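Local coordinates for protein aminoglycoside phosphotransferase (Streptomyces rimosus, PDB 6FUC) that probably transfers the gamma-phosphate of ATP to the 3''-hydroxyl of streptomycin, inactivating the antibiotic in the manner of other APH(3'') enzymes, at residues S88-I93 with D203-I208; G92-R97 with N194-P199. One frame throughout, in Å; residues are numbered along the deposited sequence. Where two conformers were deposited one is given.

Overall arrangement
From the N terminus the chain builds an antiparallel five-stranded sheet, and strand 82-88 hands over to residues 88-93, which lead into the short strand 93-94. Helices, among them 100-117, dominate the long excursion that follows before the chain returns as strands 195-197 and 204-207. Contact 2 (92-97 with 194-199) closes the inner loop, and contact 1 (88-93 with 203-208) closes an outer one around it, so the two are nested and share Gly92 and Ile93. Strand 195-197 stands between 93-94 and 204-207 in a three-stranded sheet. Together the contacts tie the connection between the two lobes of this kinase-like fold to that sheet.

Contact 1 of 2, residues S88-I93 with D203-I208; sequences STVEGI and DVAGFI
Val90 meets the strand 204-207 and its exit with both methyl groups, CG1 toward Gly206 and CG2 toward Ile208. CG1, anti to the backbone N (chi1 175°), rests against the backbone of Gly206, 3.8 Å from Gly206 CA. On the other branch, the closest apolar contact is the 3.7 Å between Val90 CG2 and Ile208 CG2. The two side chains cross obliquely there, while Val90 CB also comes within 3.9 Å of Ile208 CG2. The branched valine suits this place because it is short enough to sit over the strand and wide enough to reach both neighbours. Gly206 suits its own place because it has no side chain in the direction of Val90, which lets CG1 approach the main chain. One residue on, the backbone of Glu91 takes over: the short side chain of Ala205 points toward residues 88-93, and its CB meets Glu91 O at 3.4 Å.

Ala205 and Gly206 form a classic beta bulge, both opposite Ile196 and both joined to it by backbone hydrogen bonds, and so two successive residues of the strand face residues 90-91. Ile196, on the adjacent strand 195-197, packs on both Val90 and Ile208, and Pro71 also touches Val90. Ile208 O receives a hydrogen bond from His187 NE2, which helps fix the strand's exit, and Thr89 OG1 is bonded to Gly38 O on the side of the five-stranded sheet.

No hydrogen bond or salt bridge runs directly between 88-93 and 203-208; Ser88 OG, like Thr89 OG1 and Ile208 O, finds its partner outside the contact, at Arg72 N. With no bond across, the fit rests on the closeness of the Val90 methyls to the bare backbone of Gly206 and the methyl of Ile208.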
loop_
_atom_site.group_PDB
_atom_site.type_symbol
_atom_site.label_atom_id
_atom_site.label_comp_id
_atom_site.label_asym_id
_atom_site.label_seq_id
_atom_site.Cartn_x
_atom_site.Cartn_y
_atom_site.Cartn_z
ATOM N N SER A 88 3.914 15.404 -4.889
ATOM C CA SER A 88 5.262 15.364 -5.456
ATOM C C SER A 88 5.652 13.889 -5.748
ATOM O O SER A 88 5.382 12.975 -4.982
ATOM C CB SER A 88 6.241 16.043 -4.541
ATOM O OG SER A 88 6.259 15.417 -3.271
ATOM N N THR A 89 6.408 13.709 -6.841
ATOM C CA THR A 89 7.047 12.442 -7.089
ATOM C C THR A 89 8.059 12.128 -6.035
ATOM O O THR A 89 8.863 12.990 -5.668
ATOM C CB THR A 89 7.733 12.476 -8.462
ATOM O OG1 THR A 89 6.694 12.686 -9.406
ATOM C CG2 THR A 89 8.534 11.237 -8.779
ATOM N N VAL A 90 8.083 10.866 -5.581
ATOM C CA VAL A 90 9.183 10.337 -4.812
ATOM C C VAL A 90 10.141 9.769 -5.827
ATOM O O VAL A 90 9.863 8.745 -6.436
ATOM C CB VAL A 90 8.718 9.314 -3.789
ATOM C CG1 VAL A 90 9.932 8.724 -3.104
ATOM C CG2 VAL A 90 7.776 9.977 -2.771
ATOM N N GLU A 91 11.243 10.479 -6.075
ATOM C CA GLU A 91 12.137 10.079 -7.143
ATOM C C GLU A 91 12.859 8.784 -6.855
ATOM O O GLU A 91 13.302 8.591 -5.727
ATOM C CB GLU A 91 13.128 11.165 -7.463
ATOM C CG GLU A 91 12.506 12.491 -7.868
ATOM C CD GLU A 91 11.948 12.556 -9.284
ATOM O OE1 GLU A 91 12.247 11.694 -10.149
ATOM O OE2 GLU A 91 11.201 13.531 -9.542
ATOM N N GLY A 92 12.964 7.953 -7.867
ATOM C CA GLY A 92 13.685 6.706 -7.772
ATOM C C GLY A 92 13.000 5.566 -8.467
ATOM O O GLY A 92 12.064 5.807 -9.239
ATOM N N ILE A 93 13.436 4.349 -8.150
ATOM C CA ILE A 93 12.922 3.184 -8.893
ATOM C C ILE A 93 11.975 2.433 -7.956
ATOM O O ILE A 93 12.364 2.048 -6.817
ATOM C CB ILE A 93 14.023 2.214 -9.379
ATOM C CG1 ILE A 93 13.433 0.943 -10.014
ATOM C CG2 ILE A 93 15.052 1.928 -8.346
ATOM C CD1 ILE A 93 14.297 0.386 -11.134
ATOM N N ASP A 203 19.339 2.478 -1.176
ATOM C CA ASP A 203 18.561 2.744 0.004
ATOM C C ASP A 203 17.121 3.081 -0.365
ATOM O O ASP A 203 16.804 3.268 -1.526
ATOM C CB ASP A 203 19.224 3.850 0.854
ATOM C CG ASP A 203 18.882 3.877 2.281
ATOM O OD1 ASP A 203 17.959 3.218 2.770
ATOM O OD2 ASP A 203 19.602 4.649 3.032
ATOM N N VAL A 204 16.241 3.181 0.630
ATOM C CA VAL A 204 14.875 3.611 0.407
ATOM C C VAL A 204 14.812 5.123 0.211
ATOM O O VAL A 204 15.278 5.887 1.073
ATOM C CB VAL A 204 13.983 3.145 1.576
ATOM C CG1 VAL A 204 12.612 3.690 1.470
ATOM C CG2 VAL A 204 13.903 1.624 1.574
ATOM N N ALA A 205 14.253 5.554 -0.880
ATOM C CA ALA A 205 13.983 6.964 -1.154
ATOM C C ALA A 205 12.706 7.428 -0.490
ATOM O O ALA A 205 12.633 8.590 -0.026
ATOM C CB ALA A 205 13.902 7.229 -2.656
ATOM N N GLY A 206 11.683 6.598 -0.457
ATOM C CA GLY A 206 10.449 6.962 0.243
ATOM C C GLY A 206 9.384 5.960 -0.053
ATOM O O GLY A 206 9.569 5.035 -0.838
ATOM N N PHE A 207 8.251 6.159 0.602
ATOM C CA PHE A 207 7.056 5.344 0.411
ATOM C C PHE A 207 6.008 6.140 -0.379
ATOM O O PHE A 207 5.952 7.359 -0.224
ATOM C CB PHE A 207 6.466 4.971 1.759
ATOM C CG PHE A 207 7.390 4.169 2.629
ATOM C CD1 PHE A 207 7.593 2.838 2.404
ATOM C CD2 PHE A 207 8.100 4.763 3.657
ATOM C CE1 PHE A 207 8.454 2.083 3.198
ATOM C CE2 PHE A 207 8.973 4.006 4.458
ATOM C CZ PHE A 207 9.097 2.668 4.215
ATOM N N ILE A 208 5.201 5.443 -1.170
ATOM C CA ILE A 208 4.106 6.059 -1.881
ATOM C C ILE A 208 2.801 5.287 -1.623
ATOM O O ILE A 208 2.830 4.236 -0.981
ATOM C CB ILE A 208 4.400 6.180 -3.389
ATOM C CG1 ILE A 208 4.540 4.797 -4.050
ATOM C CG2 ILE A 208 5.594 7.066 -3.656
ATOM C CD1 ILE A 208 4.396 4.820 -5.553
#

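Contact 2 of 2, residues G92-R97 with N194-P199; sequences GIPADR and NIILDP
Ile196 reaches across to Gly92 and Pro94 with two different branches. From its CB, CG2 stands anti to the backbone N and touches Gly92 C at 3.5 Å. The other branch leaves beside the backbone N (chi1 -54°), and chi2 of -55° brings CD1 to 3.8 Å from Pro94 CA. The tip of Ile196 then meets the proline ring, with CD1 4.0 Å from Pro94 CG, and the two side chains lie side by side, pointing the same way. A beta-branched residue suits this place because its two arms serve two partners. Gly92 offers no side chain where CG2 and Leu197 O come close; its CA makes a CA-H...O contact of 3.3 Å with Leu197 O.

Main-chain bonds set the register. Ile93 N donates to Leu197 O and Leu197 N donates to Ile93 O, each N...O distance being 2.8 Å. Pro94, which has no N-H to give, falls at the non-hydrogen-bonded pair with Ile196. Ala95 N then binds Ile195 O almost in line with the carbonyl (C=O...N 178°), yet this bond is bent at the hydrogen, unlike the straighter pair between Ile93 and Leu197. Ala95 CB points toward strand 195-197, 3.9 Å from Leu197 CD1 and 3.4 Å from Ile195 O, so a small residue fits beside the carbonyl that its own N-H binds. Leu197 and Ile195 turn onward to helix 100-117, on Ala106 and Ile110.

This short antiparallel edge pairing joins the segment following the interlobe connection to strand 195-197, which comes just after the HGDxxxxN sequence, as in the C-terminal lobe of protein-kinase-like phosphotransferases.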
loop_
_atom_site.group_PDB
_atom_site.type_symbol
_atom_site.label_atom_id
_atom_site.label_comp_id
_atom_site.label_asym_id
_atom_site.label_seq_id
_atom_site.Cartn_x
_atom_site.Cartn_y
_atom_site.Cartn_z
ATOM N N GLY A 92 12.964 7.953 -7.867
ATOM C CA GLY A 92 13.685 6.706 -7.772
ATOM C C GLY A 92 13.000 5.566 -8.467
ATOM O O GLY A 92 12.064 5.807 -9.239
ATOM N N ILE A 93 13.436 4.349 -8.150
ATOM C CA ILE A 93 12.922 3.184 -8.893
ATOM C C ILE A 93 11.975 2.433 -7.956
ATOM O O ILE A 93 12.364 2.048 -6.817
ATOM C CB ILE A 93 14.023 2.214 -9.379
ATOM C CG1 ILE A 93 13.433 0.943 -10.014
ATOM C CG2 ILE A 93 15.052 1.928 -8.346
ATOM C CD1 ILE A 93 14.297 0.386 -11.134
ATOM N N PRO A 94 10.730 2.188 -8.373
ATOM C CA PRO A 94 9.850 1.348 -7.539
ATOM C C PRO A 94 10.482 -0.021 -7.348
ATOM O O PRO A 94 11.031 -0.605 -8.266
ATOM C CB PRO A 94 8.544 1.298 -8.329
ATOM C CG PRO A 94 8.614 2.453 -9.236
ATOM C CD PRO A 94 10.034 2.633 -9.598
ATOM N N ALA A 95 10.367 -0.560 -6.132
ATOM C CA ALA A 95 11.089 -1.770 -5.801
ATOM C C ALA A 95 10.618 -2.998 -6.565
ATOM O O ALA A 95 11.415 -3.945 -6.719
ATOM C CB ALA A 95 11.034 -2.012 -4.324
ATOM N N ASP A 96 9.427 -2.988 -7.135
ATOM C CA ASP A 96 9.031 -4.107 -7.956
ATOM C C ASP A 96 9.758 -4.169 -9.275
ATOM O O ASP A 96 9.759 -5.225 -9.916
ATOM C CB ASP A 96 7.535 -4.151 -8.173
ATOM C CG ASP A 96 7.037 -3.020 -9.051
ATOM O OD1 ASP A 96 7.413 -1.841 -8.780
ATOM O OD2 ASP A 96 6.219 -3.284 -9.978
ATOM N N ARG A 97 10.404 -3.069 -9.669
ATOM C CA ARG A 97 11.129 -2.985 -10.933
ATOM C C ARG A 97 12.602 -3.336 -10.741
ATOM O O ARG A 97 13.326 -3.418 -11.722
ATOM C CB ARG A 97 10.945 -1.622 -11.591
ATOM C CG ARG A 97 9.501 -1.303 -11.976
ATOM C CD ARG A 97 9.442 0.028 -12.742
ATOM N N ASN A 194 5.191 0.083 -3.853
ATOM C CA ASN A 194 4.976 1.260 -3.000
ATOM C C ASN A 194 6.198 1.674 -2.216
ATOM O O ASN A 194 6.130 2.610 -1.394
ATOM C CB ASN A 194 3.724 1.089 -2.168
ATOM C CG ASN A 194 2.503 1.012 -3.008
ATOM O OD1 ASN A 194 2.466 1.573 -4.120
ATOM N ND2 ASN A 194 1.438 0.415 -2.491
ATOM N N ILE A 195 7.324 1.022 -2.475
ATOM C CA ILE A 195 8.622 1.362 -1.838
ATOM C C ILE A 195 9.506 1.850 -2.991
ATOM O O ILE A 195 9.780 1.107 -3.911
ATOM C CB ILE A 195 9.243 0.151 -1.138
ATOM C CG1 ILE A 195 8.269 -0.458 -0.117
ATOM C CG2 ILE A 195 10.559 0.548 -0.553
ATOM C CD1 ILE A 195 8.751 -1.730 0.444
ATOM N N ILE A 196 9.941 3.103 -2.912
ATOM C CA ILE A 196 10.778 3.693 -3.960
ATOM C C ILE A 196 12.221 3.622 -3.475
ATOM O O ILE A 196 12.524 4.051 -2.349
ATOM C CB ILE A 196 10.383 5.122 -4.270
ATOM C CG1 ILE A 196 8.889 5.223 -4.596
ATOM C CG2 ILE A 196 11.220 5.640 -5.447
ATOM C CD1 ILE A 196 8.355 4.331 -5.699
ATOM N N LEU A 197 13.099 3.139 -4.331
ATOM C CA LEU A 197 14.527 2.972 -4.014
ATOM C C LEU A 197 15.348 4.044 -4.711
ATOM O O LEU A 197 15.097 4.427 -5.854
ATOM C CB LEU A 197 15.023 1.603 -4.496
ATOM C CG LEU A 197 14.234 0.416 -3.956
ATOM C CD1 LEU A 197 14.778 -0.884 -4.527
ATOM C CD2 LEU A 197 14.190 0.363 -2.467
ATOM N N ASP A 198 16.387 4.509 -4.009
ATOM C CA ASP A 198 17.363 5.394 -4.630
ATOM C C ASP A 198 18.186 4.561 -5.629
ATOM O O ASP A 198 18.726 3.548 -5.271
ATOM C CB ASP A 198 18.277 5.969 -3.548
ATOM C CG ASP A 198 19.321 6.913 -4.051
ATOM O OD1 ASP A 198 20.132 6.601 -4.937
ATOM O OD2 ASP A 198 19.353 8.051 -3.534
ATOM N N PRO A 199 18.237 5.004 -6.904
ATOM C CA PRO A 199 18.855 4.155 -7.952
ATOM C C PRO A 199 20.360 4.055 -7.863
ATOM O O PRO A 199 20.940 3.223 -8.547
ATOM C CB PRO A 199 18.410 4.831 -9.216
ATOM C CG PRO A 199 18.191 6.205 -8.864
ATOM C CD PRO A 199 17.598 6.184 -7.512
#